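PDB 3NFT: translocator protein bipD from Burkholderia pseudomallei, which is required for invasion of epithelial cells and survival within host cells, and probably regulates secretion of type III effectors and their integration into the target membrane. Local coordinates for residues 188-202 / 215-229. Residues are numbered along the deposited sequence; the frame is centred on the assembly and turned at random.
Sequences IDHLPTMQLPKGADI and ISDSGVVTINPDKLI
The flat carboxamide of Gln195 binds the type I turn, Ser216 to Gly219, of the beta hairpin formed by strands 213-215 and 220-223, to which strand 193-195 adds as a third, antiparallel strand. Over one face lies Gly219 O, 3.4 Å from NE2 but at an angle too poor for a hydrogen bond. Val220 CG2 sits toward that same side, 3.5 Å from OE1, while the water donating to OE1 is tilted out of the plane to the other. At the edge, NE2 donates to Ser218 O at 3.0 Å, almost straight at 173° and on a lone pair, and its second N-H goes to Leu196 O. Both NE2 bonds lie in the amide plane and fix its rotation. The side chain leaves anti to the backbone N (chi1 173°) and bends at chi2, folding the amide back over the turn.

Met194 and Val221 form the hydrogen-bonded pair, and Leu196 N extends the ladder to Gly219 O (2.8 Å). On their face, Met194 bends so that CE reaches Ile223 CG1 at 3.9 Å, while Leu147 and Tyr150 of helix 121-160, a predicted coiled coil, pack against Met194 and Ile223 respectively. Ile202 CD1 lies 3.6 Å from Gly219 CA, next to the Leu196–Ile215 contact that Trp205 adjoins.

At the other end, helix 177-189, which leads into strand 193-195, packs on helix 226-233, which follows strand 220-223. Ile188 and Leu228 lie alongside each other, running opposite ways, with Ile188 CG1 3.7 Å from Leu228 CB. Where the strands part, a water replaces the direct backbone bond, donating to Pro192 O at 2.6 Å and accepting from Ile223 N.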
loop_
_atom_site.group_PDB
_atom_site.type_symbol
_atom_site.label_atom_id
_atom_site.label_comp_id
_atom_site.label_asym_id
_atom_site.label_seq_id
_atom_site.Cartn_x
_atom_site.Cartn_y
_atom_site.Cartn_z
ATOM N N ILE A 188 40.106 -6.404 -10.082
ATOM C CA ILE A 188 39.687 -6.683 -8.707
ATOM C C ILE A 188 39.706 -5.380 -7.895
ATOM O O ILE A 188 38.782 -5.096 -7.112
ATOM C CB ILE A 188 40.616 -7.754 -8.061
ATOM C CG1 ILE A 188 40.440 -9.129 -8.709
ATOM C CG2 ILE A 188 40.373 -7.841 -6.524
ATOM C CD1 ILE A 188 41.418 -10.199 -8.220
ATOM N N ASP A 189 40.754 -4.595 -8.102
ATOM C CA ASP A 189 40.936 -3.352 -7.351
ATOM C C ASP A 189 39.926 -2.280 -7.655
ATOM O O ASP A 189 39.754 -1.350 -6.876
ATOM C CB ASP A 189 42.334 -2.769 -7.592
ATOM C CG ASP A 189 43.420 -3.578 -6.924
ATOM O OD1 ASP A 189 44.582 -3.376 -7.285
ATOM O OD2 ASP A 189 43.113 -4.443 -6.079
ATOM N N HIS A 190 39.233 -2.386 -8.784
ATOM C CA HIS A 190 38.311 -1.338 -9.171
ATOM C C HIS A 190 36.895 -1.827 -9.389
ATOM O O HIS A 190 36.102 -1.185 -10.087
ATOM C CB HIS A 190 38.866 -0.614 -10.385
ATOM C CG HIS A 190 40.187 0.043 -10.120
ATOM N ND1 HIS A 190 40.293 1.284 -9.525
ATOM C CD2 HIS A 190 41.453 -0.370 -10.354
ATOM C CE1 HIS A 190 41.570 1.609 -9.412
ATOM N NE2 HIS A 190 42.296 0.625 -9.909
ATOM N N LEU A 191 36.545 -2.925 -8.730
ATOM C CA LEU A 191 35.187 -3.435 -8.843
ATOM C C LEU A 191 34.166 -2.376 -8.418
ATOM O O LEU A 191 34.347 -1.679 -7.407
ATOM C CB LEU A 191 34.999 -4.712 -8.025
ATOM C CG LEU A 191 35.741 -5.931 -8.577
ATOM C CD1 LEU A 191 35.713 -7.082 -7.566
ATOM C CD2 LEU A 191 35.167 -6.366 -9.945
ATOM N N PRO A 192 33.084 -2.222 -9.195
ATOM C CA PRO A 192 32.027 -1.271 -8.861
ATOM C C PRO A 192 31.359 -1.605 -7.546
ATOM O O PRO A 192 31.245 -2.762 -7.189
ATOM C CB PRO A 192 31.006 -1.453 -9.996
ATOM C CG PRO A 192 31.580 -2.330 -10.925
ATOM C CD PRO A 192 32.760 -3.026 -10.374
ATOM N N THR A 193 30.940 -0.590 -6.814
ATOM C CA THR A 193 30.083 -0.796 -5.660
ATOM C C THR A 193 28.769 -0.086 -5.927
ATOM O O THR A 193 28.701 0.836 -6.742
ATOM C CB THR A 193 30.735 -0.276 -4.378
ATOM O OG1 THR A 193 30.851 1.140 -4.468
ATOM C CG2 THR A 193 32.089 -0.897 -4.195
ATOM N N MET A 194 27.712 -0.543 -5.276
ATOM C CA MET A 194 26.392 -0.019 -5.516
ATOM C C MET A 194 25.740 0.260 -4.175
ATOM O O MET A 194 26.004 -0.428 -3.203
ATOM C CB MET A 194 25.587 -1.047 -6.304
ATOM C CG MET A 194 26.125 -1.320 -7.727
ATOM S SD MET A 194 26.153 -3.078 -8.155
ATOM C CE MET A 194 27.676 -3.576 -7.381
ATOM N N GLN A 195 24.908 1.288 -4.131
ATOM C CA GLN A 195 24.192 1.636 -2.920
ATOM C C GLN A 195 22.722 1.389 -3.178
ATOM O O GLN A 195 22.151 1.961 -4.099
ATOM C CB GLN A 195 24.424 3.106 -2.567
ATOM C CG GLN A 195 23.594 3.596 -1.410
ATOM C CD GLN A 195 23.957 2.917 -0.112
ATOM O OE1 GLN A 195 25.119 2.948 0.305
ATOM N NE2 GLN A 195 22.971 2.289 0.531
ATOM N N LEU A 196 22.122 0.528 -2.369
ATOM C CA LEU A 196 20.679 0.311 -2.414
ATOM C C LEU A 196 19.939 1.563 -1.925
ATOM O O LEU A 196 20.493 2.353 -1.138
ATOM C CB LEU A 196 20.292 -0.894 -1.549
ATOM C CG LEU A 196 20.747 -2.270 -2.038
ATOM C CD1 LEU A 196 20.491 -3.366 -1.014
ATOM C CD2 LEU A 196 20.044 -2.590 -3.341
ATOM N N PRO A 197 18.682 1.747 -2.359
ATOM C CA PRO A 197 17.871 2.871 -1.875
ATOM C C PRO A 197 17.764 2.869 -0.351
ATOM O O PRO A 197 17.775 1.799 0.279
ATOM C CB PRO A 197 16.500 2.616 -2.514
ATOM C CG PRO A 197 16.774 1.717 -3.701
ATOM C CD PRO A 197 17.942 0.874 -3.293
ATOM N N LYS A 198 17.681 4.052 0.252
ATOM C CA LYS A 198 17.443 4.141 1.690
ATOM C C LYS A 198 16.115 3.440 1.999
ATOM O O LYS A 198 15.159 3.510 1.212
ATOM C CB LYS A 198 17.417 5.601 2.165
ATOM C CG LYS A 198 17.601 5.741 3.675
ATOM C CD LYS A 198 17.707 7.196 4.117
ATOM C CE LYS A 198 17.971 7.294 5.631
ATOM N NZ LYS A 198 18.041 8.712 6.131
ATOM N N GLY A 199 16.080 2.714 3.112
ATOM C CA GLY A 199 14.906 1.921 3.489
ATOM C C GLY A 199 14.883 0.503 2.936
ATOM O O GLY A 199 13.961 -0.260 3.232
ATOM N N ALA A 200 15.896 0.127 2.150
ATOM C CA ALA A 200 15.900 -1.185 1.515
ATOM C C ALA A 200 15.970 -2.307 2.558
ATOM O O ALA A 200 16.661 -2.195 3.563
ATOM C CB ALA A 200 17.041 -1.292 0.510
ATOM N N ASP A 201 15.232 -3.383 2.312
ATOM C CA ASP A 201 15.208 -4.544 3.187
ATOM C C ASP A 201 16.442 -5.369 2.842
ATOM O O ASP A 201 16.477 -6.091 1.845
ATOM C CB ASP A 201 13.904 -5.321 2.956
ATOM C CG ASP A 201 13.737 -6.525 3.876
ATOM O OD1 ASP A 201 14.732 -7.093 4.368
ATOM O OD2 ASP A 201 12.558 -6.928 4.066
ATOM N N ILE A 202 17.477 -5.254 3.665
ATOM C CA ILE A 202 18.773 -5.848 3.334
ATOM C C ILE A 202 18.726 -7.368 3.260
ATOM O O ILE A 202 19.332 -7.976 2.378
ATOM C CB ILE A 202 19.861 -5.411 4.343
ATOM C CG1 ILE A 202 20.045 -3.898 4.303
ATOM C CG2 ILE A 202 21.167 -6.142 4.082
ATOM C CD1 ILE A 202 20.300 -3.316 2.958
ATOM N N ILE A 215 26.225 -7.731 0.621
ATOM C CA ILE A 215 25.520 -6.503 0.945
ATOM C C ILE A 215 25.757 -6.183 2.408
ATOM O O ILE A 215 25.522 -7.022 3.286
ATOM C CB ILE A 215 24.003 -6.595 0.692
ATOM C CG1 ILE A 215 23.745 -7.240 -0.664
ATOM C CG2 ILE A 215 23.369 -5.207 0.753
ATOM C CD1 ILE A 215 22.265 -7.315 -1.026
ATOM N N SER A 216 26.217 -4.973 2.651
ATOM C CA SER A 216 26.475 -4.511 4.023
ATOM C C SER A 216 25.169 -4.131 4.707
ATOM O O SER A 216 24.152 -3.963 4.063
ATOM C CB SER A 216 27.443 -3.333 3.982
ATOM O OG SER A 216 26.825 -2.109 3.647
ATOM N N ASP A 217 25.200 -3.948 6.035
ATOM C CA ASP A 217 23.998 -3.534 6.738
ATOM C C ASP A 217 23.537 -2.130 6.312
ATOM O O ASP A 217 22.369 -1.794 6.478
ATOM C CB ASP A 217 24.217 -3.582 8.264
ATOM C CG ASP A 217 24.420 -4.999 8.788
ATOM O OD1 ASP A 217 24.941 -5.151 9.927
ATOM O OD2 ASP A 217 24.046 -5.976 8.105
ATOM N N SER A 218 24.433 -1.325 5.742
ATOM C CA SER A 218 24.054 -0.011 5.229
ATOM C C SER A 218 23.627 -0.002 3.758
ATOM O O SER A 218 23.388 1.058 3.193
ATOM C CB SER A 218 25.190 0.988 5.432
ATOM O OG SER A 218 26.373 0.587 4.770
ATOM N N GLY A 219 23.508 -1.184 3.154
ATOM C CA GLY A 219 23.027 -1.306 1.784
ATOM C C GLY A 219 24.063 -1.141 0.690
ATOM O O GLY A 219 23.701 -0.914 -0.490
ATOM N N VAL A 220 25.345 -1.275 1.039
ATOM C CA VAL A 220 26.394 -1.229 0.061
ATOM C C VAL A 220 26.565 -2.634 -0.517
ATOM O O VAL A 220 26.847 -3.597 0.210
ATOM C CB VAL A 220 27.739 -0.738 0.653
ATOM C CG1 VAL A 220 28.838 -0.802 -0.397
ATOM C CG2 VAL A 220 27.589 0.701 1.211
ATOM N N VAL A 221 26.388 -2.731 -1.826
ATOM C CA VAL A 221 26.563 -3.962 -2.556
ATOM C C VAL A 221 27.943 -3.980 -3.192
ATOM O O VAL A 221 28.303 -3.064 -3.944
ATOM C CB VAL A 221 25.504 -4.120 -3.651
ATOM C CG1 VAL A 221 25.653 -5.483 -4.299
ATOM C CG2 VAL A 221 24.100 -3.943 -3.066
ATOM N N THR A 222 28.708 -5.023 -2.885
ATOM C CA THR A 222 30.019 -5.253 -3.477
ATOM C C THR A 222 30.001 -6.601 -4.212
ATOM O O THR A 222 29.212 -7.498 -3.891
ATOM C CB THR A 222 31.135 -5.263 -2.411
ATOM O OG1 THR A 222 30.804 -6.205 -1.401
ATOM C CG2 THR A 222 31.310 -3.878 -1.792
ATOM N N ILE A 223 30.865 -6.727 -5.200
ATOM C CA ILE A 223 30.938 -7.901 -6.042
ATOM C C ILE A 223 31.985 -8.849 -5.484
ATOM O O ILE A 223 33.132 -8.436 -5.223
ATOM C CB ILE A 223 31.281 -7.486 -7.466
ATOM C CG1 ILE A 223 30.193 -6.538 -7.998
ATOM C CG2 ILE A 223 31.475 -8.697 -8.362
ATOM C CD1 ILE A 223 30.584 -5.895 -9.241
ATOM N N ASN A 224 31.599 -10.102 -5.275
ATOM C CA ASN A 224 32.513 -11.116 -4.744
ATOM C C ASN A 224 33.627 -11.354 -5.784
ATOM O O ASN A 224 33.334 -11.763 -6.923
ATOM C CB ASN A 224 31.717 -12.405 -4.456
ATOM C CG ASN A 224 32.524 -13.477 -3.808
ATOM O OD1 ASN A 224 33.763 -13.465 -3.824
ATOM N ND2 ASN A 224 31.811 -14.466 -3.228
ATOM N N PRO A 225 34.902 -11.119 -5.400
ATOM C CA PRO A 225 36.000 -11.273 -6.337
ATOM C C PRO A 225 36.529 -12.704 -6.497
ATOM O O PRO A 225 37.568 -12.912 -7.108
ATOM C CB PRO A 225 37.071 -10.374 -5.755
ATOM C CG PRO A 225 36.839 -10.497 -4.275
ATOM C CD PRO A 225 35.352 -10.605 -4.092
ATOM N N ASP A 226 35.810 -13.682 -5.972
ATOM C CA ASP A 226 36.344 -15.036 -5.859
ATOM C C ASP A 226 36.732 -15.650 -7.217
ATOM O O ASP A 226 37.790 -16.254 -7.351
ATOM C CB ASP A 226 35.418 -15.992 -5.081
ATOM C CG ASP A 226 34.003 -16.139 -5.679
ATOM O OD1 ASP A 226 33.338 -17.106 -5.266
ATOM O OD2 ASP A 226 33.526 -15.294 -6.460
ATOM N N LYS A 227 35.912 -15.450 -8.248
ATOM C CA LYS A 227 36.252 -16.051 -9.544
ATOM C C LYS A 227 37.471 -15.353 -10.161
ATOM O O LYS A 227 38.322 -15.998 -10.756
ATOM C CB LYS A 227 35.045 -16.018 -10.504
ATOM C CG LYS A 227 33.954 -16.991 -10.103
ATOM C CD LYS A 227 32.727 -16.367 -9.508
ATOM C CE LYS A 227 31.785 -17.413 -8.904
ATOM N NZ LYS A 227 30.431 -16.920 -8.469
ATOM N N LEU A 228 37.545 -14.029 -10.029
ATOM C CA LEU A 228 38.707 -13.304 -10.531
ATOM C C LEU A 228 39.986 -13.726 -9.812
ATOM O O LEU A 228 41.032 -13.825 -10.425
ATOM C CB LEU A 228 38.500 -11.801 -10.398
ATOM C CG LEU A 228 37.486 -11.167 -11.361
ATOM C CD1 LEU A 228 37.174 -9.730 -10.948
ATOM C CD2 LEU A 228 37.979 -11.302 -12.797
ATOM N N ILE A 229 39.886 -13.931 -8.499
ATOM C CA ILE A 229 41.019 -14.444 -7.703
ATOM C C ILE A 229 41.470 -15.821 -8.187
ATOM O O ILE A 229 42.657 -16.067 -8.371
ATOM C CB ILE A 229 40.637 -14.472 -6.230
ATOM C CG1 ILE A 229 40.554 -13.034 -5.717
ATOM C CG2 ILE A 229 41.655 -15.348 -5.451
ATOM C CD1 ILE A 229 39.979 -12.892 -4.288
HETATM O O HOH W 1 32.521 -4.424 -5.596
HETATM O O HOH W 2 25.955 3.208 2.842
#